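Long-range contacts in E3 ubiquitin-protein ligase HERC2 (Homo sapiens, PDB 4L1M), which probably transfers ubiquitin to target proteins as a HECT-type E3 ligase, the region described here being its first RCC1-like beta-propeller domain: residues H157-S162 with I208-G213; S214-T219 with D233-K238; Q218-T223 with V264-Q269; K251-L256 with R300-L305; Q269-L274 with Y281-G286. All coordinates share one frame; numbering follows the deposited sequence.

Contact 1 of 5, residues H157-S162 with I208-G213; sequences HIACGS and IDVACG
His-157, Ala-159, Cys-160 at the strand end and the following Gly-161 and Ser-162 pack against Asp-209, Val-210, Cys-212 and Gly-213 in a buried seam between the innermost strands, 155-160 and 207-212, of two adjacent blades of a seven-bladed beta-propeller. The two strand segments run almost parallel, at 14°, but their axes approach no closer than 6.1 Å. The strands are not paired; packing, one backbone bond and a water join the two sheets. In the middle, the methyl CB of Ala-159 rests 4.0 Å from Val-210 CG1, with the sulfur of Cys-212 a little farther off. Next to it, Cys-212 CB packs on Gly-161 CA, and here the backbones come closest, with 4.4 Å between Gly-161 CA and Cys-212 CA. Ser-162 N donates to Gly-213 O (3.2 Å), and a water donates a hydrogen bond to Cys-160 O and accepts one from Cys-212 N. At the other end, the imidazole of His-157, with CG trans to the backbone N (chi1 -159°), reaches Asp-209. Its CE1 is 3.6 Å from Asp-209 OD1, and ring and carboxylate stand nearly perpendicular (86°). The second oxygen, Asp-209 OD2, accepts from Val-264 N of the following blade. The seam is thus apolar at its centre and polar at both ends; His-157 and Asp-209 form a contact and not a salt bridge, though the carboxylate could modestly favour a protonated ring.

Contact 2 of 5, residues S214-T219 with D233-K238; sequences SGDAQT and DGDYGK
Lys-238 runs past Gln-218 to the backbone of Asp-216, joining two loops at one end of an RCC1-type propeller blade, one of them shaped by an Asx turn at Asp-233. Its CE lies 3.2 Å from Asp-216 O, to which NZ makes a weak hydrogen bond, and its CD crosses the Gln-218 amide at a slant, 3.6 Å from OE1. The lysine chain is extended as far as CE and then bends (chi4 -75°), which turns NZ back over the loop. Beside it, Asp-233 N donates to Ala-217 O (3.0 Å, 177° at the hydrogen), prolonging the pairing of strands 218-223 and 228-232 beyond Thr-219 and Trp-231. Asp-216 CB packs against the carboxylate carbon CG of Asp-233, which brings two acidic groups close; the salt bridge of Asp-233 to Lys-238 may ease their repulsion.

The next shell fixes the lysine. NZ also donates to Asp-235 O, and Gln-269 of the following blade accepts from NZ through OE1 while its NE2 donates to Asp-216 O. The Gln-218 amide is held in turn by Ser-271 OG. Asp-233 OD2 takes two donors: Lys-238 NZ, in the salt bridge at 2.9 Å on its anti lone pair, and Asp-235 N at 3.0 Å from above the carboxylate plane.

Contact 3 of 5, residues Q218-T223 with V264-Q269; sequences QTLAVT and VRCGSQ. With SO4 (sulfate ion), chain F.
Leu-220 and Val-222 pack against Val-264 and Cys-266 between two neighbouring blades of the beta-propeller, the second strand of one blade, 218-223, lying over the innermost strand of the next, 261-267. The segments are antiparallel (170°), but their axes are 7.0 Å apart; no strand pairing joins them, and side chains make most of the contact.

Most contacts are apolar. Val-264 sits across from both Leu-220 and Val-222, its methyls straddling the two: CG2 is nearest Leu-220 CB (3.9 Å) and CG1 nearest Val-222 CG2 (3.7 Å), the two valines sliding past each other in opposite directions. Leu-220, with CG trans to its carbonyl carbon (chi1 -51°), carries CD1 forward onto Cys-266 SG (3.7 Å) and alongside the carbonyl oxygen of Arg-265.

Polar groups gather at the Gln-218 end. The amide nitrogen NE2 lies against the same sulfur, Cys-266 SG, at 3.6 Å by packing, its polar partner being Ser-271.

Beyond the strand, the turn at Ser-268 meets a sulfate, probably from the crystallisation liquor, which Lys-285 and Arg-290 also bind. Ser-268 OG is trans to its backbone N and faces two sulfate oxygens, 3.1 Å from O4 and 3.2 Å from O1.

Contact 4 of 5, residues K251-L256 with R300-L305; sequences KLIEKL and RYPKLL
Pro-302, in the outermost strand 302-304 of one sheet, presses its ring against Ile-253, just before the short 3-10 turn 254-256, and Leu-256 within it; this turn follows the outermost strand 250-252 of the preceding sheet. Three ring carbons, CB, CG and CD, share the work. CG meets Ile-253 CG2 at 3.7 Å, CB meets Leu-256 CD2 at 3.7 Å, and CD lies 4.0 Å from Lys-255 CB, so the ring is approached by three residues of the turn and its entrance. Ile-253 presents CG2, which stands trans to its backbone N, while CG1 is turned elsewhere (chi1 -59°). A backbone bond from Leu-256 N to Ile-253 O closes the turn and sets these two aliphatic side chains side by side.

Both sheets are blades of the RCC1-like propeller, and the contact lies at its periphery, about 19 Å from the centre of the chain. Trp-283 touches Ile-253, Leu-256 and Pro-302 from the inner side, and Val-228 lies against Ile-253 and Leu-256. Just ahead of the corner at Tyr-301, Arg-300 hydrogen-bonds with the backbone of Gly-242 and Gly-243 in the loop preceding strand 250-252.

Farther out, Lys-255 bends at chi2 (-72°) and crosses Tyr-301 obliquely. Its CE is 4.0 Å from ring atom CD1; NZ is carried above the ring, 5.4 Å from the centroid and 18° off its normal, a long cation-pi approach and at most a weak attraction.

Contact 5 of 5, residues Q269-L274 with Y281-G286; sequences QFSIAL and YSWGKG. With SO4 (sulfate ion), chain F.
Ser-271 and Trp-283 bond each other twice through their backbones, Ser-271 N to Trp-283 O at 2.8 Å and Trp-283 N to Ser-271 O at 3.1 Å, and Ala-273 repeats the exchange with Tyr-281. A further bond, Lys-285 N to Gln-269 O (2.9 Å), extends the ladder past the strand end. Lys-285, its side chain stretched straight beyond CG, carries NZ to the sulfate, 3.0 Å from O3, which Arg-290 also binds.

The indole of Trp-283 folds back over its partner strand, with chi1 at 66° placing CG between the backbone N and the carbonyl carbon. Ser-271 CB stands over the face of the five-membered ring, 3.8 Å from its centroid, in a CH-pi contact, whereas Ala-273 CB meets the six-membered ring at its edge, in plane, 3.9 Å from CZ3. Ser-271 OG instead pairs with Lys-238 O of the preceding blade. On the other side of the sheet, in a non-hydrogen-bonded pair, Ile-272 CD1 touches Ser-282 CB at 3.6 Å. Such an antiparallel hairpin of the two middle strands, with a Trp-Gly pair closing its second strand, is characteristic of a blade in the RCC1 type of beta-propeller.

In the fold
The contacts lie on three consecutive four-stranded sheets of the propeller, which begin with strands 155-160, 207-212 and 261-267. Along the chain contact 1 comes first, contacts 2 and 3 start from the same residues, 3 and 4 interleave, and 5 is nested inside 4. Contact 1 joins the 155-160 sheet to the 207-212 sheet; contacts 3 and 4, about 9 Å and 19 Å from the chain centre, both join the latter to the 261-267 sheet, from inner to outer strands. Contact 2 sits at the end of the 207-252 sheet and contact 5 within the 261-304 sheet; they meet through Gln-269 and Lys-238. Contacts 1 and 3, centres about 7 Å apart, are coupled by pairing of strands 207-212 and 218-223, so two successive blade interfaces share one sheet.

Contact 1 of 5, residues H157-S162 with I208-G213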
# COMPACT_ATOMS: atom_id res chain seq x y z
N HIS A 157 -9.07 -3.50 8.56
CA HIS A 157 -8.06 -3.08 7.60
C HIS A 157 -7.27 -1.89 8.13
O HIS A 157 -7.79 -1.09 8.89
CB HIS A 157 -8.70 -2.76 6.27
CG HIS A 157 -7.74 -2.81 5.14
ND1 HIS A 157 -7.05 -1.71 4.66
CD2 HIS A 157 -7.30 -3.87 4.42
CE1 HIS A 157 -6.24 -2.09 3.68
NE2 HIS A 157 -6.38 -3.40 3.52
N ILE A 158 -6.00 -1.80 7.75
CA ILE A 158 -5.16 -0.67 8.14
C ILE A 158 -4.32 -0.16 6.95
O ILE A 158 -4.01 -0.90 6.01
CB ILE A 158 -4.20 -1.02 9.28
CG1 ILE A 158 -3.49 -2.34 9.01
CG2 ILE A 158 -4.96 -1.09 10.59
CD1 ILE A 158 -2.30 -2.60 9.92
N ALA A 159 -3.99 1.13 6.98
CA ALA A 159 -3.26 1.72 5.89
C ALA A 159 -2.48 2.90 6.39
O ALA A 159 -2.89 3.55 7.33
CB ALA A 159 -4.23 2.14 4.80
N CYS A 160 -1.36 3.19 5.73
CA CYS A 160 -0.57 4.35 6.00
C CYS A 160 -0.36 5.21 4.76
O CYS A 160 -0.22 4.70 3.64
CB CYS A 160 0.80 3.94 6.49
SG CYS A 160 0.80 3.12 8.09
N GLY A 161 -0.31 6.51 4.98
CA GLY A 161 0.24 7.46 4.02
C GLY A 161 1.62 7.84 4.46
O GLY A 161 2.17 7.26 5.41
N SER A 162 2.23 8.80 3.77
CA SER A 162 3.56 9.27 4.18
C SER A 162 3.48 9.99 5.51
O SER A 162 4.39 9.88 6.32
CB SER A 162 4.17 10.19 3.12
OG SER A 162 3.33 11.29 2.88
N ILE A 208 -14.72 -0.74 2.02
CA ILE A 208 -13.99 -2.03 2.04
C ILE A 208 -12.50 -1.94 1.70
O ILE A 208 -11.77 -2.90 1.96
CB ILE A 208 -14.63 -3.07 1.10
CG1 ILE A 208 -14.49 -2.63 -0.38
CG2 ILE A 208 -16.08 -3.30 1.50
CD1 ILE A 208 -14.99 -3.67 -1.36
N ASP A 209 -12.06 -0.85 1.10
CA ASP A 209 -10.65 -0.63 0.91
C ASP A 209 -10.35 0.86 0.98
O ASP A 209 -11.23 1.69 0.75
CB ASP A 209 -10.18 -1.21 -0.42
CG ASP A 209 -8.67 -1.37 -0.48
OD1 ASP A 209 -8.03 -1.67 0.58
OD2 ASP A 209 -8.12 -1.20 -1.60
N VAL A 210 -9.10 1.17 1.31
CA VAL A 210 -8.62 2.54 1.37
C VAL A 210 -7.13 2.54 1.07
O VAL A 210 -6.43 1.62 1.46
CB VAL A 210 -8.90 3.18 2.76
CG1 VAL A 210 -8.10 2.51 3.85
CG2 VAL A 210 -8.61 4.67 2.75
N ALA A 211 -6.64 3.57 0.39
CA ALA A 211 -5.21 3.73 0.13
C ALA A 211 -4.79 5.21 0.31
O ALA A 211 -5.54 6.14 -0.04
CB ALA A 211 -4.85 3.23 -1.25
N CYS A 212 -3.59 5.41 0.86
CA CYS A 212 -3.10 6.71 1.19
C CYS A 212 -1.86 7.08 0.38
O CYS A 212 -1.04 6.23 0.09
CB CYS A 212 -2.76 6.75 2.66
SG CYS A 212 -4.16 6.36 3.71
N GLY A 213 -1.71 8.37 0.05
CA GLY A 213 -0.62 8.85 -0.77
C GLY A 213 0.46 9.60 0.00
O GLY A 213 0.51 9.55 1.22
O HOH W 1 -2.04 3.26 2.12

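Contact 2 of 5, residues S214-T219 with D233-K238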
# COMPACT_ATOMS: atom_id res chain seq x y z
N SER A 214 1.32 10.28 -0.75
CA SER A 214 2.47 10.99 -0.24
C SER A 214 2.60 12.38 -0.83
O SER A 214 1.80 12.78 -1.66
CB SER A 214 3.76 10.20 -0.51
OG SER A 214 3.96 9.97 -1.88
N GLY A 215 3.61 13.11 -0.35
CA GLY A 215 3.77 14.55 -0.65
C GLY A 215 2.43 15.21 -0.43
O GLY A 215 1.81 15.00 0.62
N ASP A 216 1.99 16.00 -1.40
CA ASP A 216 0.66 16.59 -1.35
C ASP A 216 -0.26 15.50 -1.77
O ASP A 216 -0.35 15.17 -2.95
CB ASP A 216 0.59 17.80 -2.30
CG ASP A 216 1.51 18.96 -1.84
OD1 ASP A 216 2.12 18.88 -0.76
OD2 ASP A 216 1.60 19.95 -2.58
N ALA A 217 -0.87 14.87 -0.79
CA ALA A 217 -1.37 13.51 -0.93
C ALA A 217 -2.84 13.46 -1.24
O ALA A 217 -3.62 14.28 -0.75
CB ALA A 217 -1.13 12.76 0.35
N GLN A 218 -3.19 12.46 -2.03
CA GLN A 218 -4.55 12.04 -2.24
C GLN A 218 -4.89 10.83 -1.39
O GLN A 218 -4.01 10.12 -0.91
CB GLN A 218 -4.79 11.66 -3.74
CG GLN A 218 -4.39 10.24 -4.14
CD GLN A 218 -2.89 10.05 -4.42
OE1 GLN A 218 -2.06 10.62 -3.76
NE2 GLN A 218 -2.57 9.21 -5.39
N THR A 219 -6.18 10.57 -1.26
CA THR A 219 -6.66 9.42 -0.53
C THR A 219 -7.74 8.78 -1.39
O THR A 219 -8.53 9.50 -1.97
CB THR A 219 -7.21 9.87 0.83
OG1 THR A 219 -6.18 10.59 1.55
CG2 THR A 219 -7.70 8.68 1.64
N ASP A 233 -5.26 16.29 -2.24
CA ASP A 233 -4.64 17.19 -3.21
C ASP A 233 -4.92 16.74 -4.64
O ASP A 233 -4.91 15.56 -4.94
CB ASP A 233 -3.15 17.28 -2.98
CG ASP A 233 -2.51 18.34 -3.83
OD1 ASP A 233 -2.49 19.52 -3.41
OD2 ASP A 233 -2.05 17.97 -4.94
N GLY A 234 -5.16 17.71 -5.51
CA GLY A 234 -5.61 17.44 -6.87
C GLY A 234 -4.56 17.51 -7.96
O GLY A 234 -4.84 17.19 -9.11
N ASP A 235 -3.36 17.93 -7.61
CA ASP A 235 -2.26 18.03 -8.57
C ASP A 235 -2.13 16.77 -9.44
O ASP A 235 -2.30 15.65 -8.97
CB ASP A 235 -0.91 18.29 -7.84
CG ASP A 235 -0.74 19.74 -7.38
OD1 ASP A 235 -1.61 20.60 -7.70
OD2 ASP A 235 0.30 20.03 -6.73
N TYR A 236 -1.85 17.00 -10.72
CA TYR A 236 -1.64 15.95 -11.74
C TYR A 236 -2.90 15.15 -12.05
O TYR A 236 -2.82 14.13 -12.73
CB TYR A 236 -0.47 15.02 -11.35
CG TYR A 236 0.80 15.78 -11.10
CD1 TYR A 236 1.52 16.32 -12.15
CD2 TYR A 236 1.28 15.97 -9.80
CE1 TYR A 236 2.69 17.06 -11.91
CE2 TYR A 236 2.45 16.70 -9.54
CZ TYR A 236 3.15 17.24 -10.60
OH TYR A 236 4.30 17.92 -10.39
N GLY A 237 -4.05 15.61 -11.56
CA GLY A 237 -5.33 14.92 -11.78
C GLY A 237 -5.47 13.57 -11.11
O GLY A 237 -6.32 12.78 -11.49
N LYS A 238 -4.63 13.31 -10.12
CA LYS A 238 -4.69 12.06 -9.38
C LYS A 238 -6.00 11.77 -8.67
O LYS A 238 -6.21 10.65 -8.26
CB LYS A 238 -3.54 11.96 -8.37
CG LYS A 238 -3.49 13.04 -7.29
CD LYS A 238 -2.19 12.90 -6.49
CE LYS A 238 -2.07 13.90 -5.37
NZ LYS A 238 -1.74 15.27 -5.87

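Contact 3 of 5, residues Q218-T223 with V264-Q269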
# COMPACT_ATOMS: atom_id res chain seq x y z
N GLN A 218 -3.19 12.46 -2.03
CA GLN A 218 -4.55 12.04 -2.24
C GLN A 218 -4.89 10.83 -1.39
O GLN A 218 -4.01 10.12 -0.91
CB GLN A 218 -4.79 11.66 -3.74
CG GLN A 218 -4.39 10.24 -4.14
CD GLN A 218 -2.89 10.05 -4.42
OE1 GLN A 218 -2.06 10.62 -3.76
NE2 GLN A 218 -2.57 9.21 -5.39
N THR A 219 -6.18 10.57 -1.26
CA THR A 219 -6.66 9.42 -0.53
C THR A 219 -7.74 8.78 -1.39
O THR A 219 -8.53 9.50 -1.97
CB THR A 219 -7.21 9.87 0.83
OG1 THR A 219 -6.18 10.59 1.55
CG2 THR A 219 -7.70 8.68 1.64
N LEU A 220 -7.76 7.46 -1.48
CA LEU A 220 -8.76 6.76 -2.29
C LEU A 220 -9.48 5.74 -1.44
O LEU A 220 -8.90 5.19 -0.50
CB LEU A 220 -8.10 6.02 -3.43
CG LEU A 220 -7.15 6.82 -4.32
CD1 LEU A 220 -6.45 5.88 -5.29
CD2 LEU A 220 -7.90 7.89 -5.08
N ALA A 221 -10.74 5.48 -1.75
CA ALA A 221 -11.46 4.44 -1.04
C ALA A 221 -12.48 3.76 -1.92
O ALA A 221 -12.88 4.29 -2.94
CB ALA A 221 -12.15 5.02 0.19
N VAL A 222 -12.89 2.56 -1.51
CA VAL A 222 -13.85 1.78 -2.25
C VAL A 222 -14.93 1.36 -1.30
O VAL A 222 -14.63 0.94 -0.19
CB VAL A 222 -13.21 0.53 -2.84
CG1 VAL A 222 -14.20 -0.18 -3.74
CG2 VAL A 222 -11.96 0.87 -3.64
N THR A 223 -16.19 1.47 -1.74
CA THR A 223 -17.33 1.02 -0.96
C THR A 223 -17.86 -0.31 -1.53
O THR A 223 -17.56 -0.64 -2.68
CB THR A 223 -18.43 2.08 -0.91
OG1 THR A 223 -18.69 2.58 -2.22
CG2 THR A 223 -17.99 3.24 -0.04
N VAL A 264 -7.82 -0.28 -4.35
CA VAL A 264 -7.15 0.91 -4.80
C VAL A 264 -5.74 0.92 -4.23
O VAL A 264 -5.49 0.35 -3.18
CB VAL A 264 -7.88 2.22 -4.38
CG1 VAL A 264 -9.07 2.50 -5.29
CG2 VAL A 264 -8.29 2.18 -2.92
N ARG A 265 -4.85 1.62 -4.94
CA ARG A 265 -3.49 1.84 -4.48
C ARG A 265 -3.07 3.24 -4.88
O ARG A 265 -3.60 3.79 -5.84
CB ARG A 265 -2.52 0.82 -5.08
CG ARG A 265 -2.89 -0.64 -4.84
CD ARG A 265 -2.46 -1.16 -3.49
NE ARG A 265 -2.82 -2.58 -3.41
CZ ARG A 265 -2.78 -3.32 -2.30
NH1 ARG A 265 -2.37 -2.81 -1.13
NH2 ARG A 265 -3.13 -4.59 -2.36
N CYS A 266 -2.13 3.80 -4.12
CA CYS A 266 -1.52 5.08 -4.41
C CYS A 266 -0.00 4.90 -4.53
O CYS A 266 0.61 4.30 -3.68
CB CYS A 266 -1.79 6.05 -3.27
SG CYS A 266 -3.50 6.56 -3.15
N GLY A 267 0.59 5.41 -5.60
CA GLY A 267 2.04 5.58 -5.65
C GLY A 267 2.24 7.06 -5.51
O GLY A 267 1.30 7.77 -5.19
N SER A 268 3.44 7.54 -5.80
CA SER A 268 3.74 8.98 -5.63
C SER A 268 3.03 9.80 -6.69
O SER A 268 3.37 9.73 -7.86
CB SER A 268 5.24 9.24 -5.68
OG SER A 268 5.51 10.61 -5.47
N GLN A 269 2.00 10.51 -6.27
CA GLN A 269 1.22 11.40 -7.12
C GLN A 269 0.44 10.70 -8.22
O GLN A 269 0.09 11.32 -9.23
CB GLN A 269 2.12 12.51 -7.71
CG GLN A 269 2.83 13.37 -6.64
CD GLN A 269 1.86 14.21 -5.82
OE1 GLN A 269 1.15 15.02 -6.38
NE2 GLN A 269 1.77 13.98 -4.54
S SO4 F . 7.97 12.36 -7.68
O1 SO4 F . 8.19 10.99 -7.24
O2 SO4 F . 8.89 13.23 -6.91
O3 SO4 F . 8.23 12.55 -9.13
O4 SO4 F . 6.54 12.68 -7.46

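Contact 4 of 5, residues K251-L256 with R300-L305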
# COMPACT_ATOMS: atom_id res chain seq x y z
N LYS A 251 -15.29 12.34 -2.66
CA LYS A 251 -16.09 12.56 -3.84
C LYS A 251 -15.94 11.37 -4.79
O LYS A 251 -14.89 10.78 -4.88
CB LYS A 251 -15.69 13.87 -4.52
CG LYS A 251 -16.11 15.12 -3.74
CD LYS A 251 -15.78 16.40 -4.50
CE LYS A 251 -16.33 17.67 -3.82
N LEU A 252 -17.02 11.08 -5.51
CA LEU A 252 -17.10 9.95 -6.38
C LEU A 252 -16.22 10.11 -7.61
O LEU A 252 -16.13 11.21 -8.19
CB LEU A 252 -18.55 9.80 -6.85
CG LEU A 252 -18.87 8.56 -7.68
CD1 LEU A 252 -18.74 7.31 -6.85
CD2 LEU A 252 -20.28 8.65 -8.24
N ILE A 253 -15.60 9.02 -8.02
CA ILE A 253 -14.92 8.99 -9.30
C ILE A 253 -15.90 8.48 -10.35
O ILE A 253 -16.10 7.29 -10.48
CB ILE A 253 -13.64 8.18 -9.23
CG1 ILE A 253 -12.71 8.77 -8.18
CG2 ILE A 253 -12.92 8.23 -10.58
CD1 ILE A 253 -11.40 8.02 -7.99
N GLU A 254 -16.53 9.42 -11.06
CA GLU A 254 -17.62 9.14 -11.97
C GLU A 254 -17.21 8.23 -13.15
O GLU A 254 -18.00 7.41 -13.61
CB GLU A 254 -18.23 10.47 -12.51
CG GLU A 254 -18.83 11.50 -11.49
CD GLU A 254 -17.86 12.61 -10.92
OE1 GLU A 254 -16.87 13.00 -11.60
OE2 GLU A 254 -18.10 13.13 -9.79
N LYS A 255 -15.96 8.30 -13.60
CA LYS A 255 -15.50 7.41 -14.69
C LYS A 255 -15.40 5.94 -14.31
O LYS A 255 -15.42 5.08 -15.19
CB LYS A 255 -14.14 7.84 -15.21
CG LYS A 255 -14.14 9.24 -15.78
CD LYS A 255 -14.86 9.34 -17.10
CE LYS A 255 -14.93 10.79 -17.55
NZ LYS A 255 -15.65 10.86 -18.84
N LEU A 256 -15.29 5.64 -13.02
CA LEU A 256 -15.21 4.27 -12.52
C LEU A 256 -16.57 3.72 -12.08
O LEU A 256 -16.67 2.54 -11.68
CB LEU A 256 -14.27 4.17 -11.33
CG LEU A 256 -12.82 4.48 -11.59
CD1 LEU A 256 -12.06 4.36 -10.28
CD2 LEU A 256 -12.18 3.59 -12.63
N ARG A 300 -5.60 12.59 -16.33
CA ARG A 300 -6.42 13.23 -15.32
C ARG A 300 -7.77 12.57 -15.08
O ARG A 300 -8.53 13.00 -14.22
CB ARG A 300 -6.57 14.70 -15.66
CG ARG A 300 -5.21 15.39 -15.68
CD ARG A 300 -5.30 16.85 -16.07
NE ARG A 300 -3.96 17.36 -16.24
CZ ARG A 300 -3.22 17.89 -15.27
NH1 ARG A 300 -3.69 18.05 -14.03
NH2 ARG A 300 -1.99 18.27 -15.54
N TYR A 301 -8.04 11.50 -15.82
CA TYR A 301 -9.14 10.59 -15.53
C TYR A 301 -8.65 9.17 -15.58
O TYR A 301 -7.77 8.86 -16.36
CB TYR A 301 -10.22 10.76 -16.55
CG TYR A 301 -10.80 12.15 -16.63
CD1 TYR A 301 -11.84 12.54 -15.78
CD2 TYR A 301 -10.36 13.04 -17.59
CE1 TYR A 301 -12.42 13.80 -15.90
CE2 TYR A 301 -10.93 14.30 -17.69
CZ TYR A 301 -11.95 14.67 -16.85
OH TYR A 301 -12.49 15.92 -16.95
N PRO A 302 -9.24 8.27 -14.78
CA PRO A 302 -8.84 6.86 -14.81
C PRO A 302 -8.78 6.30 -16.21
O PRO A 302 -9.70 6.49 -16.96
CB PRO A 302 -9.97 6.18 -14.03
CG PRO A 302 -10.40 7.23 -13.06
CD PRO A 302 -10.40 8.48 -13.91
N LYS A 303 -7.69 5.64 -16.54
CA LYS A 303 -7.49 5.12 -17.88
C LYS A 303 -7.11 3.64 -17.79
O LYS A 303 -6.26 3.26 -16.98
CB LYS A 303 -6.39 5.89 -18.57
CG LYS A 303 -6.05 5.41 -19.96
CD LYS A 303 -4.85 6.15 -20.50
CE LYS A 303 -4.96 6.40 -21.99
NZ LYS A 303 -4.80 5.15 -22.77
N LEU A 304 -7.77 2.81 -18.60
CA LEU A 304 -7.51 1.40 -18.62
C LEU A 304 -6.07 1.14 -19.04
O LEU A 304 -5.61 1.67 -20.05
CB LEU A 304 -8.49 0.68 -19.58
CG LEU A 304 -8.35 -0.86 -19.74
CD1 LEU A 304 -8.50 -1.58 -18.41
CD2 LEU A 304 -9.36 -1.40 -20.73
N LEU A 305 -5.39 0.29 -18.29
CA LEU A 305 -4.00 -0.08 -18.57
C LEU A 305 -3.96 -1.21 -19.61
O LEU A 305 -4.07 -2.39 -19.28
CB LEU A 305 -3.32 -0.46 -17.26
CG LEU A 305 -1.81 -0.56 -17.23
CD1 LEU A 305 -1.16 0.71 -17.73
CD2 LEU A 305 -1.34 -0.82 -15.81

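Contact 5 of 5, residues Q269-L274 with Y281-G286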
# COMPACT_ATOMS: atom_id res chain seq x y z
N GLN A 269 2.00 10.51 -6.27
CA GLN A 269 1.22 11.40 -7.12
C GLN A 269 0.44 10.70 -8.22
O GLN A 269 0.09 11.32 -9.23
CB GLN A 269 2.12 12.51 -7.71
CG GLN A 269 2.83 13.37 -6.64
CD GLN A 269 1.86 14.21 -5.82
OE1 GLN A 269 1.15 15.02 -6.38
NE2 GLN A 269 1.77 13.98 -4.54
N PHE A 270 0.15 9.41 -8.03
CA PHE A 270 -0.71 8.67 -8.96
C PHE A 270 -1.53 7.61 -8.25
O PHE A 270 -1.23 7.23 -7.13
CB PHE A 270 0.07 8.07 -10.14
CG PHE A 270 0.87 6.83 -9.81
CD1 PHE A 270 2.11 6.93 -9.25
CD2 PHE A 270 0.39 5.58 -10.13
CE1 PHE A 270 2.87 5.78 -8.99
CE2 PHE A 270 1.15 4.43 -9.87
CZ PHE A 270 2.38 4.54 -9.29
N SER A 271 -2.55 7.14 -8.94
CA SER A 271 -3.56 6.33 -8.35
C SER A 271 -3.84 5.12 -9.23
O SER A 271 -3.65 5.15 -10.44
CB SER A 271 -4.82 7.16 -8.23
OG SER A 271 -4.58 8.31 -7.44
N ILE A 272 -4.31 4.05 -8.59
CA ILE A 272 -4.57 2.77 -9.22
C ILE A 272 -5.92 2.22 -8.73
O ILE A 272 -6.23 2.31 -7.55
CB ILE A 272 -3.50 1.77 -8.77
CG1 ILE A 272 -2.12 2.15 -9.30
CG2 ILE A 272 -3.87 0.34 -9.19
CD1 ILE A 272 -1.95 1.79 -10.76
N ALA A 273 -6.67 1.61 -9.62
CA ALA A 273 -7.84 0.85 -9.23
C ALA A 273 -7.83 -0.50 -9.93
O ALA A 273 -7.39 -0.61 -11.07
CB ALA A 273 -9.09 1.59 -9.61
N LEU A 274 -8.38 -1.50 -9.25
CA LEU A 274 -8.37 -2.85 -9.73
C LEU A 274 -9.80 -3.39 -9.66
O LEU A 274 -10.42 -3.30 -8.62
CB LEU A 274 -7.46 -3.67 -8.82
CG LEU A 274 -7.43 -5.17 -9.01
CD1 LEU A 274 -7.01 -5.52 -10.43
CD2 LEU A 274 -6.51 -5.77 -7.99
N TYR A 281 -6.78 0.23 -13.71
CA TYR A 281 -6.80 1.59 -14.22
C TYR A 281 -5.77 2.36 -13.47
O TYR A 281 -5.63 2.21 -12.26
CB TYR A 281 -8.18 2.22 -14.03
CG TYR A 281 -9.26 1.59 -14.90
CD1 TYR A 281 -9.75 0.32 -14.61
CD2 TYR A 281 -9.81 2.28 -15.99
CE1 TYR A 281 -10.73 -0.27 -15.38
CE2 TYR A 281 -10.79 1.70 -16.78
CZ TYR A 281 -11.25 0.42 -16.47
OH TYR A 281 -12.21 -0.17 -17.22
N SER A 282 -5.04 3.20 -14.18
CA SER A 282 -4.09 4.12 -13.52
C SER A 282 -4.30 5.53 -14.04
O SER A 282 -4.68 5.74 -15.19
CB SER A 282 -2.64 3.68 -13.76
OG SER A 282 -2.30 3.77 -15.13
N TRP A 283 -4.06 6.49 -13.16
CA TRP A 283 -4.16 7.90 -13.50
C TRP A 283 -3.36 8.73 -12.50
O TRP A 283 -2.92 8.21 -11.46
CB TRP A 283 -5.61 8.31 -13.55
CG TRP A 283 -6.31 8.28 -12.25
CD1 TRP A 283 -6.57 9.34 -11.45
CD2 TRP A 283 -6.92 7.14 -11.61
NE1 TRP A 283 -7.27 8.95 -10.33
CE2 TRP A 283 -7.49 7.60 -10.40
CE3 TRP A 283 -7.02 5.79 -11.93
CZ2 TRP A 283 -8.15 6.74 -9.50
CZ3 TRP A 283 -7.67 4.94 -11.02
CH2 TRP A 283 -8.22 5.42 -9.83
N GLY A 284 -3.12 9.99 -12.85
CA GLY A 284 -2.24 10.87 -12.08
C GLY A 284 -0.98 11.29 -12.83
O GLY A 284 -1.00 11.45 -14.05
N LYS A 285 0.11 11.50 -12.09
CA LYS A 285 1.35 12.02 -12.66
C LYS A 285 2.04 10.99 -13.57
O LYS A 285 2.10 9.80 -13.24
CB LYS A 285 2.29 12.37 -11.53
CG LYS A 285 3.52 13.18 -11.92
CD LYS A 285 4.28 13.60 -10.67
CE LYS A 285 5.50 14.43 -11.05
NZ LYS A 285 6.39 14.73 -9.89
N GLY A 286 2.57 11.47 -14.69
CA GLY A 286 3.05 10.61 -15.75
C GLY A 286 4.55 10.44 -15.81
O GLY A 286 5.05 9.58 -16.53
S SO4 F . 7.97 12.36 -7.68
O1 SO4 F . 8.19 10.99 -7.24
O2 SO4 F . 8.89 13.23 -6.91
O3 SO4 F . 8.23 12.55 -9.13
O4 SO4 F . 6.54 12.68 -7.46